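Local coordinates for sensor histidine kinase (Pseudomonas syringae pv. tomato, PDB 3CIT), which is probably a two-component phosphorelay sensor kinase, represented here by its GAF domain, a part that may take part in dimerization, at residues L27-E30 against A31-K34; C35-Q38 against R39-F43; S133-L136 against L137-L140; L145-N148 against R149-A153. All coordinates share one frame; numbering follows the deposited sequence.

Contact 1 of 4, residues L27-E30 against A31-K34; sequences LPPE and AMRK
Pro28 O accepts the backbone N-H of Met32 at 2.8 Å, in the carbonyl plane, and this bond opens helix 29-43. Pro28 holds the N-cap position; a proline has no side-chain acceptor to offer the first turn, and here its backbone carbonyl takes the N-H of Met32, with Ala31 N 3.0 Å from the same oxygen. Pro29 suits the first turn because it brings no N-H of its own to satisfy. The next two helical bonds run from Arg33 N to Pro29 O at 3.0 Å and from Lys34 N to Glu30 O at 3.2 Å, the latter almost straight (173°). On the exposed side Glu30 and Lys34, one turn apart, converge at their ends: OE2 of Glu30 lies 3.4 Å from NZ of Lys34, a salt bridge that is weak as a hydrogen bond. At the start of the turn, CD2 of Leu27 rests on CB of Ala31 at 3.9 Å. Met32, a selenomethionine, bends at its last torsion (chi3 -59°), which swings CE back to 3.6 Å from CA of Pro29. Arg33 places NH1 obliquely beside CB of Pro29, 3.7 Å away, while its NE forms a salt bridge with Glu53. Met32 and Arg33 both meet Leu145 of helix 128-156, and Arg33 also packs on Thr63 and Ala64 of strand 61-66, setting this turn between helix and sheet.

Contact 2 of 4, residues C35-Q38 against R39-F43; sequences CVLQ and RACAF. With SO4 (sulfate ion), chain C.
Cys35 SG sits over one face of the Arg39 guanidinium, 3.8 Å from NE and displaced toward the rim, while a sulfate ion comes in at the edge of the same group. This is a one-turn (i to i+4) pairing on helix 29-43 of the GAF domain, with the sulfate, probably from the crystallisation liquor, held by two neighbouring N-H groups. NE of Arg39 gives a short but bent bond to sulfate O2 (2.8 Å, 139°); NH2 reaches O1 at 3.1 Å and is straighter, with O1 in the guanidinium plane. On the remaining nitrogen, NH1 forms a salt bridge with Glu23 and a hydrogen bond with Thr20, both on helix 3-26, so the group is gripped at each of its nitrogens and its rotation should be well fixed. The arginine gets there by an extended chain from CG to NE that first runs past the carbonyl of Cys35, with CG 3.3 Å from Cys35 O. The thiol in turn swings opposite its own amide nitrogen (chi1 174°), which lays SG beside the guanidinium. Behind these side chains the helical bonds are regular: Arg39 N to Cys35 O at 3.0 Å and Ala40 N to Val36 O at 2.9 Å. The buried side is apolar, Val36 packing on Leu137 and Leu141 of helix 128-156 and Leu37 on Leu115 and Leu117 of strand 111-119. There, one turn along, CD1 of Leu37 lies 4.1 Å from SG of Cys41.

Contact 3 of 4, residues S133-L136 against L137-L140; sequences SLQL and LATL
Leu136 and Leu140 meet closely at the backbone, where Leu140 N donates to Leu136 O at 2.8 Å and CG of Leu140 covers the same oxygen at 3.5 Å. Leu137 N to Ser133 O (2.9 Å) and Ala138 N to Leu134 O (3.0 Å) continue the run of helical bonds. The leucine ends touch one another only lightly: CD2 of Leu134 and CD2 of Leu137 are 4.5 Å apart, as they turn outward to other partners. Leu134 goes to Leu102 of strand 98-105 and to Ala40, Leu137 to Val36 of helix 29-43. The less enclosed side is at Gln135, the one partly exposed residue here. Its carbonyl still takes the N-H of Thr139 at 3.0 Å, but the side-chain contact beside it is weaker: OG1 of Thr139, folded back beside its backbone N (chi1 -70°), stands 3.3 Å from Gln135 O in a weak bond whose proton is not settled. Toward the second subunit Leu136 packs on Leu17 of that chain and Leu140 on its Leu140. With the backbone amides satisfied internally, what this turn offers its neighbours is largely hydrocarbon, consistent with a hydrophobic dimer interface.

Contact 4 of 4, residues L145-N148 against R149-A153; sequences LENN and RLLEA
Leu150 packs along Glu146, one turn earlier on helix 128-156, the C-terminal helix of this GAF domain. Starting at its CB, the leucine lies 3.5 Å from the carbonyl oxygen of Glu146; CG comes closer still, 3.3 Å from the same O; and CD1 at the tip settles on CG of Glu146 at 3.8 Å. The two side chains run alongside each other and point the same way. Leu150 CG also stands over one face of the Arg149 guanidinium, displaced toward the rim. The carboxylate of Glu146, carried out by a fully extended chain, is a busy acceptor. OE1 takes the backbone N-H of Ala107 and, across the dimer, ND2 of Asn147 from the second subunit, while OE2 takes the N-H of Asp108. A water adds to this by donating to Glu146 OE2 at 2.6 Å and accepting from NH2 of Arg149 at 2.9 Å. It bridges charges that do not meet directly, since OE2 of Glu146 and NH2 of Arg149 are 4.4 Å apart. A bend in Arg149 at chi3 (72°) turns its guanidinium back toward this water. The main chain keeps regular helical bonds, among them Leu150 N to Glu146 O at 2.9 Å. Asn147 pairs through ND2 with OD1 of Asn147 on the second subunit, and its own OD1 lies 3.3 Å from CD1 of Leu151, which crosses it at a slant.

In the fold
From the N terminus, the chain leaves helix 3-26 and turns into contact 1 at the start of helix 29-43; contact 2 follows directly on the same helix. Contacts 3 and 4 come later, both on helix 128-156. Each joins consecutive residues, so none encloses a loop, and they run in series without nesting or crossing. The two helices pack side by side, contact 2 against contact 3 through Ala40 with Leu134 and contact 1 against contact 4 through Met32 and Pro29 with Leu145 and Asn148. Contacts 1, 2 and 3 all have side chains on the sheet, and contacts 3 and 4, with centres about 19 Å apart, both reach the second subunit.

Contact 1 of 4, residues L27-E30 against A31-K34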
ATOM      1  N   LEU A  27     -14.781 -20.168  11.286  1.00 33.89           N
ATOM      2  CA  LEU A  27     -13.854 -21.302  11.260  1.00 33.91           C
ATOM      3  C   LEU A  27     -12.774 -21.282  12.348  1.00 34.04           C
ATOM      4  O   LEU A  27     -12.308 -20.210  12.747  1.00 33.98           O
ATOM      5  CB  LEU A  27     -13.122 -21.355   9.914  1.00 33.39           C
ATOM      6  CG  LEU A  27     -13.888 -21.574   8.611  1.00 33.00           C
ATOM      7  CD1 LEU A  27     -12.983 -21.259   7.390  1.00 31.98           C
ATOM      8  CD2 LEU A  27     -14.415 -22.991   8.551  1.00 35.12           C
ATOM      9  N   PRO A  28     -12.315 -22.482  12.777  1.00 33.68           N
ATOM     10  CA  PRO A  28     -11.142 -22.570  13.631  1.00 33.54           C
ATOM     11  C   PRO A  28      -9.865 -22.238  12.860  1.00 33.66           C
ATOM     12  O   PRO A  28      -9.849 -22.356  11.634  1.00 32.90           O
ATOM     13  CB  PRO A  28     -11.115 -24.050  14.057  1.00 33.63           C
ATOM     14  CG  PRO A  28     -12.410 -24.627  13.620  1.00 33.87           C
ATOM     15  CD  PRO A  28     -12.879 -23.812  12.486  1.00 33.80           C
ATOM     16  N   PRO A  29      -8.792 -21.862  13.574  1.00 33.67           N
ATOM     17  CA  PRO A  29      -7.541 -21.433  12.949  1.00 33.47           C
ATOM     18  C   PRO A  29      -6.980 -22.332  11.856  1.00 33.39           C
ATOM     19  O   PRO A  29      -6.598 -21.814  10.812  1.00 32.45           O
ATOM     20  CB  PRO A  29      -6.570 -21.316  14.119  1.00 33.91           C
ATOM     21  CG  PRO A  29      -7.452 -21.025  15.304  1.00 34.89           C
ATOM     22  CD  PRO A  29      -8.736 -21.769  15.049  1.00 34.29           C
ATOM     23  N   GLU A  30      -6.919 -23.649  12.059  1.00 32.36           N
ATOM     24  CA  GLU A  30      -6.363 -24.497  11.001  1.00 33.02           C
ATOM     25  C   GLU A  30      -7.211 -24.427   9.745  1.00 31.29           C
ATOM     26  O   GLU A  30      -6.668 -24.366   8.624  1.00 30.79           O
ATOM     27  CB  GLU A  30      -6.170 -25.962  11.420  1.00 32.92           C
ATOM     28  CG  GLU A  30      -4.900 -26.537  10.775  1.00 36.22           C
ATOM     29  CD  GLU A  30      -4.920 -28.039  10.477  1.00 37.53           C
ATOM     30  OE1 GLU A  30      -5.700 -28.795  11.099  1.00 40.77           O
ATOM     31  OE2 GLU A  30      -4.109 -28.440   9.586  1.00 45.33           O
ATOM     32  N   ALA A  31      -8.533 -24.422   9.940  1.00 29.55           N
ATOM     33  CA  ALA A  31      -9.474 -24.295   8.832  1.00 28.70           C
ATOM     34  C   ALA A  31      -9.360 -22.933   8.159  1.00 27.90           C
ATOM     35  O   ALA A  31      -9.447 -22.845   6.929  1.00 27.16           O
ATOM     36  CB  ALA A  31     -10.901 -24.529   9.311  1.00 28.08           C
HETATM   37  N   MSE A  32      -9.187 -21.872   8.947  1.00 27.54           N
HETATM   38  CA  MSE A  32      -8.992 -20.522   8.360  1.00 28.91           C
HETATM   39  C   MSE A  32      -7.795 -20.479   7.424  1.00 27.01           C
HETATM   40  O   MSE A  32      -7.867 -19.934   6.317  1.00 25.36           O
HETATM   41  CB  MSE A  32      -8.748 -19.459   9.430  1.00 28.52           C
HETATM   42  CG  MSE A  32      -9.855 -19.284  10.410  1.00 33.01           C
HETATM   43 SE   MSE A  32      -9.529 -17.624  11.369  0.80 37.81          SE
HETATM   44  CE  MSE A  32      -7.830 -17.903  12.147  1.00 38.04           C
ATOM     45  N   ARG A  33      -6.691 -21.079   7.868  1.00 26.17           N
ATOM     46  CA  ARG A  33      -5.452 -21.042   7.108  1.00 26.37           C
ATOM     47  C   ARG A  33      -5.579 -21.788   5.778  1.00 26.16           C
ATOM     48  O   ARG A  33      -5.230 -21.262   4.740  1.00 24.51           O
ATOM     49  CB  ARG A  33      -4.326 -21.646   7.925  1.00 26.16           C
ATOM     50  CG  ARG A  33      -3.992 -20.885   9.182  1.00 26.18           C
ATOM     51  CD  ARG A  33      -2.939 -21.638   9.962  1.00 27.26           C
ATOM     52  NE  ARG A  33      -2.377 -20.795  11.003  1.00 26.93           N
ATOM     53  CZ  ARG A  33      -2.535 -20.996  12.300  1.00 30.31           C
ATOM     54  NH1 ARG A  33      -3.216 -22.040  12.747  1.00 35.02           N
ATOM     55  NH2 ARG A  33      -2.010 -20.131  13.166  1.00 30.00           N
ATOM     56  N   LYS A  34      -6.104 -23.001   5.822  1.00 26.91           N
ATOM     57  CA  LYS A  34      -6.328 -23.786   4.600  1.00 27.93           C
ATOM     58  C   LYS A  34      -7.297 -23.116   3.649  1.00 26.46           C
ATOM     59  O   LYS A  34      -7.104 -23.169   2.455  1.00 25.84           O
ATOM     60  CB  LYS A  34      -6.882 -25.160   4.926  1.00 29.14           C
ATOM     61  CG  LYS A  34      -5.880 -26.106   5.475  1.00 32.23           C
ATOM     62  CD  LYS A  34      -6.583 -27.400   5.889  1.00 33.11           C
ATOM     63  CE  LYS A  34      -5.613 -28.413   6.438  1.00 35.42           C
ATOM     64  NZ  LYS A  34      -6.329 -29.427   7.249  1.00 38.71           N
TER

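Contact 2 of 4, residues C35-Q38 against R39-F43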
ATOM      1  N   CYS A  35      -8.334 -22.487   4.178  1.00 26.18           N
ATOM      2  CA  CYS A  35      -9.351 -21.851   3.337  1.00 25.66           C
ATOM      3  C   CYS A  35      -8.748 -20.691   2.553  1.00 23.74           C
ATOM      4  O   CYS A  35      -8.921 -20.593   1.339  1.00 23.09           O
ATOM      5  CB  CYS A  35     -10.506 -21.358   4.209  1.00 25.77           C
ATOM      6  SG  CYS A  35     -11.786 -20.388   3.368  1.00 28.69           S
ATOM      7  N   VAL A  36      -8.046 -19.814   3.257  1.00 21.36           N
ATOM      8  CA  VAL A  36      -7.459 -18.655   2.618  1.00 21.84           C
ATOM      9  C   VAL A  36      -6.389 -19.085   1.638  1.00 21.22           C
ATOM     10  O   VAL A  36      -6.336 -18.582   0.519  1.00 20.58           O
ATOM     11  CB  VAL A  36      -6.921 -17.629   3.646  1.00 21.38           C
ATOM     12  CG1 VAL A  36      -6.090 -16.555   2.986  1.00 20.96           C
ATOM     13  CG2 VAL A  36      -8.072 -17.012   4.423  1.00 22.01           C
ATOM     14  N   LEU A  37      -5.526 -20.023   2.020  1.00 22.47           N
ATOM     15  CA  LEU A  37      -4.483 -20.425   1.081  1.00 22.83           C
ATOM     16  C   LEU A  37      -5.068 -21.042  -0.201  1.00 22.51           C
ATOM     17  O   LEU A  37      -4.696 -20.640  -1.320  1.00 23.91           O
ATOM     18  CB  LEU A  37      -3.504 -21.381   1.766  1.00 23.32           C
ATOM     19  CG  LEU A  37      -2.325 -21.830   0.959  1.00 23.12           C
ATOM     20  CD1 LEU A  37      -1.449 -20.675   0.524  1.00 24.63           C
ATOM     21  CD2 LEU A  37      -1.574 -22.852   1.840  1.00 23.65           C
ATOM     22  N   GLN A  38      -6.003 -21.971  -0.052  1.00 23.41           N
ATOM     23  CA  GLN A  38      -6.616 -22.625  -1.193  1.00 24.69           C
ATOM     24  C   GLN A  38      -7.317 -21.631  -2.105  1.00 23.94           C
ATOM     25  O   GLN A  38      -7.156 -21.661  -3.349  1.00 24.23           O
ATOM     26  CB  GLN A  38      -7.612 -23.701  -0.733  1.00 25.26           C
ATOM     27  CG  GLN A  38      -6.898 -24.894  -0.106  1.00 29.69           C
ATOM     28  CD  GLN A  38      -7.843 -25.997   0.346  1.00 29.83           C
ATOM     29  OE1 GLN A  38      -9.059 -25.791   0.476  1.00 38.86           O
ATOM     30  NE2 GLN A  38      -7.281 -27.156   0.627  1.00 37.04           N
ATOM     31  N   ARG A  39      -8.103 -20.744  -1.508  1.00 23.24           N
ATOM     32  CA  ARG A  39      -8.834 -19.749  -2.313  1.00 23.11           C
ATOM     33  C   ARG A  39      -7.918 -18.749  -3.009  1.00 22.42           C
ATOM     34  O   ARG A  39      -8.183 -18.359  -4.151  1.00 21.39           O
ATOM     35  CB  ARG A  39      -9.854 -19.020  -1.446  1.00 23.14           C
ATOM     36  CG  ARG A  39     -10.991 -19.941  -1.091  1.00 24.04           C
ATOM     37  CD  ARG A  39     -12.144 -19.226  -0.519  1.00 25.29           C
ATOM     38  NE  ARG A  39     -13.193 -20.145  -0.138  1.00 26.04           N
ATOM     39  CZ  ARG A  39     -14.363 -19.757   0.332  1.00 28.30           C
ATOM     40  NH1 ARG A  39     -14.638 -18.460   0.456  1.00 28.47           N
ATOM     41  NH2 ARG A  39     -15.270 -20.664   0.637  1.00 30.06           N
ATOM     42  N   ALA A  40      -6.856 -18.322  -2.313  1.00 21.43           N
ATOM     43  CA  ALA A  40      -5.890 -17.401  -2.865  1.00 21.53           C
ATOM     44  C   ALA A  40      -5.168 -18.046  -4.048  1.00 21.02           C
ATOM     45  O   ALA A  40      -5.082 -17.450  -5.115  1.00 21.89           O
ATOM     46  CB  ALA A  40      -4.874 -16.913  -1.758  1.00 19.99           C
ATOM     47  N   CYS A  41      -4.674 -19.271  -3.881  1.00 21.49           N
ATOM     48  CA  CYS A  41      -4.052 -19.984  -4.996  1.00 21.54           C
ATOM     49  C   CYS A  41      -4.986 -20.115  -6.207  1.00 22.02           C
ATOM     50  O   CYS A  41      -4.570 -19.822  -7.329  1.00 24.21           O
ATOM     51  CB  CYS A  41      -3.520 -21.357  -4.550  1.00 21.58           C
ATOM     52  SG  CYS A  41      -2.105 -21.242  -3.447  1.00 22.63           S
ATOM     53  N   ALA A  42      -6.231 -20.518  -5.986  1.00 21.17           N
ATOM     54  CA  ALA A  42      -7.189 -20.699  -7.058  1.00 21.61           C
ATOM     55  C   ALA A  42      -7.478 -19.389  -7.771  1.00 22.24           C
ATOM     56  O   ALA A  42      -7.600 -19.353  -9.007  1.00 21.89           O
ATOM     57  CB  ALA A  42      -8.523 -21.340  -6.530  1.00 23.13           C
ATOM     58  N   PHE A  43      -7.568 -18.321  -6.987  1.00 21.19           N
ATOM     59  CA  PHE A  43      -8.004 -17.011  -7.486  1.00 21.77           C
ATOM     60  C   PHE A  43      -7.088 -16.496  -8.587  1.00 20.98           C
ATOM     61  O   PHE A  43      -7.546 -15.926  -9.558  1.00 20.89           O
ATOM     62  CB  PHE A  43      -8.120 -15.986  -6.361  1.00 21.16           C
ATOM     63  CG  PHE A  43      -8.879 -14.749  -6.776  1.00 22.10           C
ATOM     64  CD1 PHE A  43     -10.247 -14.805  -6.994  1.00 21.97           C
ATOM     65  CD2 PHE A  43      -8.228 -13.548  -6.987  1.00 23.28           C
ATOM     66  CE1 PHE A  43     -10.960 -13.657  -7.416  1.00 25.05           C
ATOM     67  CE2 PHE A  43      -8.962 -12.405  -7.404  1.00 23.44           C
ATOM     68  CZ  PHE A  43     -10.296 -12.485  -7.619  1.00 22.57           C
TER
HETATM   69  S   SO4 C   1     -14.181 -23.774  -1.379  0.50 66.51           S
HETATM   70  O1  SO4 C   1     -14.988 -23.653  -0.168  0.50 66.24           O
HETATM   71  O2  SO4 C   1     -13.345 -22.597  -1.572  0.50 65.88           O
HETATM   72  O3  SO4 C   1     -13.320 -24.948  -1.265  0.50 66.51           O
HETATM   73  O4  SO4 C   1     -15.071 -23.929  -2.529  0.50 67.00           O

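Contact 3 of 4, residues S133-L136 against L137-L140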
ATOM      1  N   SER A 133      -6.384  -7.411  -3.763  1.00 20.51           N
ATOM      2  CA  SER A 133      -7.429  -8.205  -3.127  1.00 19.97           C
ATOM      3  C   SER A 133      -6.818  -9.325  -2.284  1.00 20.62           C
ATOM      4  O   SER A 133      -7.238  -9.539  -1.139  1.00 19.27           O
ATOM      5  CB  SER A 133      -8.399  -8.741  -4.201  1.00 19.97           C
ATOM      6  OG  SER A 133      -9.001  -7.660  -4.869  1.00 19.93           O
ATOM      7  N   LEU A 134      -5.827 -10.042  -2.829  1.00 20.27           N
ATOM      8  CA  LEU A 134      -5.135 -11.084  -2.062  1.00 21.56           C
ATOM      9  C   LEU A 134      -4.413 -10.508  -0.848  1.00 21.24           C
ATOM     10  O   LEU A 134      -4.420 -11.130   0.206  1.00 21.86           O
ATOM     11  CB  LEU A 134      -4.144 -11.873  -2.931  1.00 21.26           C
ATOM     12  CG  LEU A 134      -4.794 -12.682  -4.056  1.00 24.35           C
ATOM     13  CD1 LEU A 134      -3.772 -13.399  -4.905  1.00 28.56           C
ATOM     14  CD2 LEU A 134      -5.793 -13.696  -3.486  1.00 27.85           C
ATOM     15  N   GLN A 135      -3.804  -9.336  -0.986  1.00 22.51           N
ATOM     16  CA  GLN A 135      -3.193  -8.667   0.156  1.00 22.00           C
ATOM     17  C   GLN A 135      -4.220  -8.355   1.247  1.00 22.69           C
ATOM     18  O   GLN A 135      -3.979  -8.573   2.435  1.00 22.38           O
ATOM     19  CB  GLN A 135      -2.446  -7.391  -0.268  1.00 23.51           C
ATOM     20  CG  GLN A 135      -1.798  -6.686   0.952  1.00 23.96           C
ATOM     21  CD  GLN A 135      -0.746  -7.581   1.712  1.00 29.61           C
ATOM     22  OE1 GLN A 135      -1.031  -8.225   2.784  1.00 29.13           O
ATOM     23  NE2 GLN A 135       0.461  -7.629   1.142  1.00 29.50           N
ATOM     24  N   LEU A 136      -5.387  -7.846   0.866  1.00 21.99           N
ATOM     25  CA  LEU A 136      -6.444  -7.650   1.867  1.00 21.13           C
ATOM     26  C   LEU A 136      -6.913  -8.977   2.486  1.00 20.77           C
ATOM     27  O   LEU A 136      -7.177  -9.063   3.687  1.00 19.90           O
ATOM     28  CB  LEU A 136      -7.634  -6.888   1.279  1.00 21.03           C
ATOM     29  CG  LEU A 136      -8.765  -6.584   2.274  1.00 21.76           C
ATOM     30  CD1 LEU A 136      -8.245  -5.726   3.460  1.00 20.03           C
ATOM     31  CD2 LEU A 136      -9.924  -5.878   1.561  1.00 19.86           C
ATOM     32  N   LEU A 137      -7.081 -10.014   1.681  1.00 22.37           N
ATOM     33  CA  LEU A 137      -7.443 -11.339   2.246  1.00 22.16           C
ATOM     34  C   LEU A 137      -6.414 -11.799   3.321  1.00 21.26           C
ATOM     35  O   LEU A 137      -6.795 -12.330   4.395  1.00 20.82           O
ATOM     36  CB  LEU A 137      -7.514 -12.368   1.140  1.00 23.24           C
ATOM     37  CG  LEU A 137      -8.180 -13.680   1.469  1.00 25.12           C
ATOM     38  CD1 LEU A 137      -9.593 -13.385   1.994  1.00 25.86           C
ATOM     39  CD2 LEU A 137      -8.220 -14.494   0.159  1.00 24.28           C
ATOM     40  N   ALA A 138      -5.125 -11.577   3.049  1.00 21.39           N
ATOM     41  CA  ALA A 138      -4.063 -11.859   4.039  1.00 20.85           C
ATOM     42  C   ALA A 138      -4.229 -11.024   5.305  1.00 20.21           C
ATOM     43  O   ALA A 138      -4.041 -11.507   6.399  1.00 20.31           O
ATOM     44  CB  ALA A 138      -2.637 -11.665   3.448  1.00 20.91           C
ATOM     45  N   THR A 139      -4.576  -9.767   5.138  1.00 20.73           N
ATOM     46  CA  THR A 139      -4.826  -8.870   6.245  1.00 20.18           C
ATOM     47  C   THR A 139      -6.020  -9.313   7.087  1.00 20.14           C
ATOM     48  O   THR A 139      -5.986  -9.257   8.329  1.00 20.19           O
ATOM     49  CB  THR A 139      -4.975  -7.424   5.708  1.00 20.31           C
ATOM     50  OG1 THR A 139      -3.687  -6.969   5.259  1.00 19.62           O
ATOM     51  CG2 THR A 139      -5.513  -6.508   6.770  1.00 21.30           C
ATOM     52  N   LEU A 140      -7.080  -9.778   6.432  1.00 19.56           N
ATOM     53  CA  LEU A 140      -8.244 -10.307   7.145  1.00 20.21           C
ATOM     54  C   LEU A 140      -7.875 -11.568   7.940  1.00 19.95           C
ATOM     55  O   LEU A 140      -8.176 -11.678   9.132  1.00 19.44           O
ATOM     56  CB  LEU A 140      -9.379 -10.624   6.176  1.00 20.42           C
ATOM     57  CG  LEU A 140     -10.039  -9.401   5.587  1.00 20.87           C
ATOM     58  CD1 LEU A 140     -10.943  -9.830   4.436  1.00 21.14           C
ATOM     59  CD2 LEU A 140     -10.817  -8.624   6.684  1.00 22.79           C
TER

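Contact 4 of 4, residues L145-N148 against R149-A153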
ATOM      1  N   LEU A 145      -6.179 -14.567  13.020  1.00 22.55           N
ATOM      2  CA  LEU A 145      -5.130 -15.415  13.594  1.00 24.08           C
ATOM      3  C   LEU A 145      -4.516 -14.751  14.828  1.00 25.12           C
ATOM      4  O   LEU A 145      -4.245 -15.406  15.836  1.00 25.03           O
ATOM      5  CB  LEU A 145      -4.042 -15.724  12.572  1.00 23.51           C
ATOM      6  CG  LEU A 145      -4.393 -16.701  11.439  1.00 23.30           C
ATOM      7  CD1 LEU A 145      -3.217 -16.825  10.476  1.00 21.21           C
ATOM      8  CD2 LEU A 145      -4.801 -18.086  12.025  1.00 24.99           C
ATOM      9  N   GLU A 146      -4.309 -13.445  14.745  1.00 26.40           N
ATOM     10  CA  GLU A 146      -3.763 -12.692  15.867  1.00 27.39           C
ATOM     11  C   GLU A 146      -4.718 -12.676  17.046  1.00 29.12           C
ATOM     12  O   GLU A 146      -4.312 -12.910  18.183  1.00 29.96           O
ATOM     13  CB  GLU A 146      -3.422 -11.274  15.435  1.00 27.63           C
ATOM     14  CG  GLU A 146      -2.879 -10.439  16.560  1.00 29.42           C
ATOM     15  CD  GLU A 146      -2.577  -9.061  16.132  1.00 28.06           C
ATOM     16  OE1 GLU A 146      -3.541  -8.315  15.846  1.00 26.99           O
ATOM     17  OE2 GLU A 146      -1.377  -8.741  16.024  1.00 28.37           O
ATOM     18  N   ASN A 147      -5.999 -12.447  16.772  1.00 31.19           N
ATOM     19  CA  ASN A 147      -7.013 -12.548  17.811  1.00 32.09           C
ATOM     20  C   ASN A 147      -6.913 -13.879  18.561  1.00 32.97           C
ATOM     21  O   ASN A 147      -6.779 -13.893  19.788  1.00 33.50           O
ATOM     22  CB  ASN A 147      -8.415 -12.344  17.216  1.00 31.52           C
ATOM     23  CG  ASN A 147      -9.481 -12.209  18.284  1.00 32.64           C
ATOM     24  OD1 ASN A 147     -10.205 -13.163  18.542  1.00 32.12           O
ATOM     25  ND2 ASN A 147      -9.560 -11.044  18.928  1.00 30.62           N
ATOM     26  N   ASN A 148      -6.944 -14.986  17.825  1.00 34.57           N
ATOM     27  CA  ASN A 148      -6.812 -16.332  18.420  1.00 35.02           C
ATOM     28  C   ASN A 148      -5.563 -16.510  19.270  1.00 35.69           C
ATOM     29  O   ASN A 148      -5.632 -17.025  20.412  1.00 36.14           O
ATOM     30  CB  ASN A 148      -6.825 -17.391  17.319  1.00 35.47           C
ATOM     31  CG  ASN A 148      -6.552 -18.791  17.848  1.00 36.62           C
ATOM     32  OD1 ASN A 148      -5.438 -19.325  17.705  1.00 41.99           O
ATOM     33  ND2 ASN A 148      -7.562 -19.394  18.477  1.00 38.09           N
ATOM     34  N   ARG A 149      -4.417 -16.127  18.714  1.00 36.38           N
ATOM     35  CA  ARG A 149      -3.148 -16.170  19.438  1.00 37.07           C
ATOM     36  C   ARG A 149      -3.225 -15.410  20.760  1.00 37.55           C
ATOM     37  O   ARG A 149      -2.835 -15.938  21.814  1.00 37.46           O
ATOM     38  CB  ARG A 149      -2.010 -15.590  18.598  1.00 36.85           C
ATOM     39  CG  ARG A 149      -0.664 -15.615  19.315  1.00 37.47           C
ATOM     40  CD  ARG A 149       0.451 -15.094  18.450  1.00 39.20           C
ATOM     41  NE  ARG A 149       0.379 -13.642  18.246  1.00 41.18           N
ATOM     42  CZ  ARG A 149       0.755 -12.736  19.151  1.00 42.41           C
ATOM     43  NH1 ARG A 149       1.227 -13.108  20.343  1.00 43.52           N
ATOM     44  NH2 ARG A 149       0.667 -11.444  18.857  1.00 42.70           N
ATOM     45  N   LEU A 150      -3.736 -14.186  20.708  1.00 37.82           N
ATOM     46  CA  LEU A 150      -3.777 -13.309  21.873  1.00 38.78           C
ATOM     47  C   LEU A 150      -4.710 -13.829  22.968  1.00 39.95           C
ATOM     48  O   LEU A 150      -4.360 -13.769  24.140  1.00 40.32           O
ATOM     49  CB  LEU A 150      -4.161 -11.871  21.490  1.00 37.86           C
ATOM     50  CG  LEU A 150      -3.142 -11.108  20.627  1.00 36.86           C
ATOM     51  CD1 LEU A 150      -3.648  -9.743  20.240  1.00 31.48           C
ATOM     52  CD2 LEU A 150      -1.792 -10.994  21.370  1.00 36.39           C
ATOM     53  N   LEU A 151      -5.888 -14.312  22.585  1.00 41.46           N
ATOM     54  CA  LEU A 151      -6.829 -14.930  23.528  1.00 42.35           C
ATOM     55  C   LEU A 151      -6.241 -16.189  24.169  1.00 43.55           C
ATOM     56  O   LEU A 151      -6.396 -16.420  25.376  1.00 43.61           O
ATOM     57  CB  LEU A 151      -8.144 -15.280  22.822  1.00 42.35           C
ATOM     58  CG  LEU A 151      -9.081 -14.108  22.494  1.00 42.86           C
ATOM     59  CD1 LEU A 151     -10.182 -14.524  21.515  1.00 42.33           C
ATOM     60  CD2 LEU A 151      -9.685 -13.536  23.762  1.00 42.17           C
ATOM     61  N   GLU A 152      -5.573 -17.010  23.361  1.00 44.81           N
ATOM     62  CA  GLU A 152      -4.849 -18.183  23.881  1.00 45.66           C
ATOM     63  C   GLU A 152      -3.735 -17.783  24.852  1.00 46.44           C
ATOM     64  O   GLU A 152      -3.547 -18.429  25.886  1.00 46.28           O
ATOM     65  CB  GLU A 152      -4.238 -18.997  22.741  1.00 45.59           C
ATOM     66  CG  GLU A 152      -5.201 -19.932  22.045  1.00 46.23           C
ATOM     67  CD  GLU A 152      -4.496 -20.833  21.045  1.00 46.76           C
ATOM     68  OE1 GLU A 152      -3.891 -20.312  20.078  1.00 50.30           O
ATOM     69  OE2 GLU A 152      -4.544 -22.066  21.224  1.00 49.79           O
ATOM     70  N   ALA A 153      -2.986 -16.739  24.503  1.00 47.23           N
ATOM     71  CA  ALA A 153      -1.917 -16.216  25.359  1.00 48.25           C
ATOM     72  C   ALA A 153      -2.449 -15.697  26.700  1.00 49.21           C
ATOM     73  O   ALA A 153      -1.779 -15.804  27.739  1.00 48.90           O
ATOM     74  CB  ALA A 153      -1.161 -15.114  24.636  1.00 48.26           C
TER
HETATM   75  O   HOH W   1       0.437 -10.653  16.032  1.00 35.58           O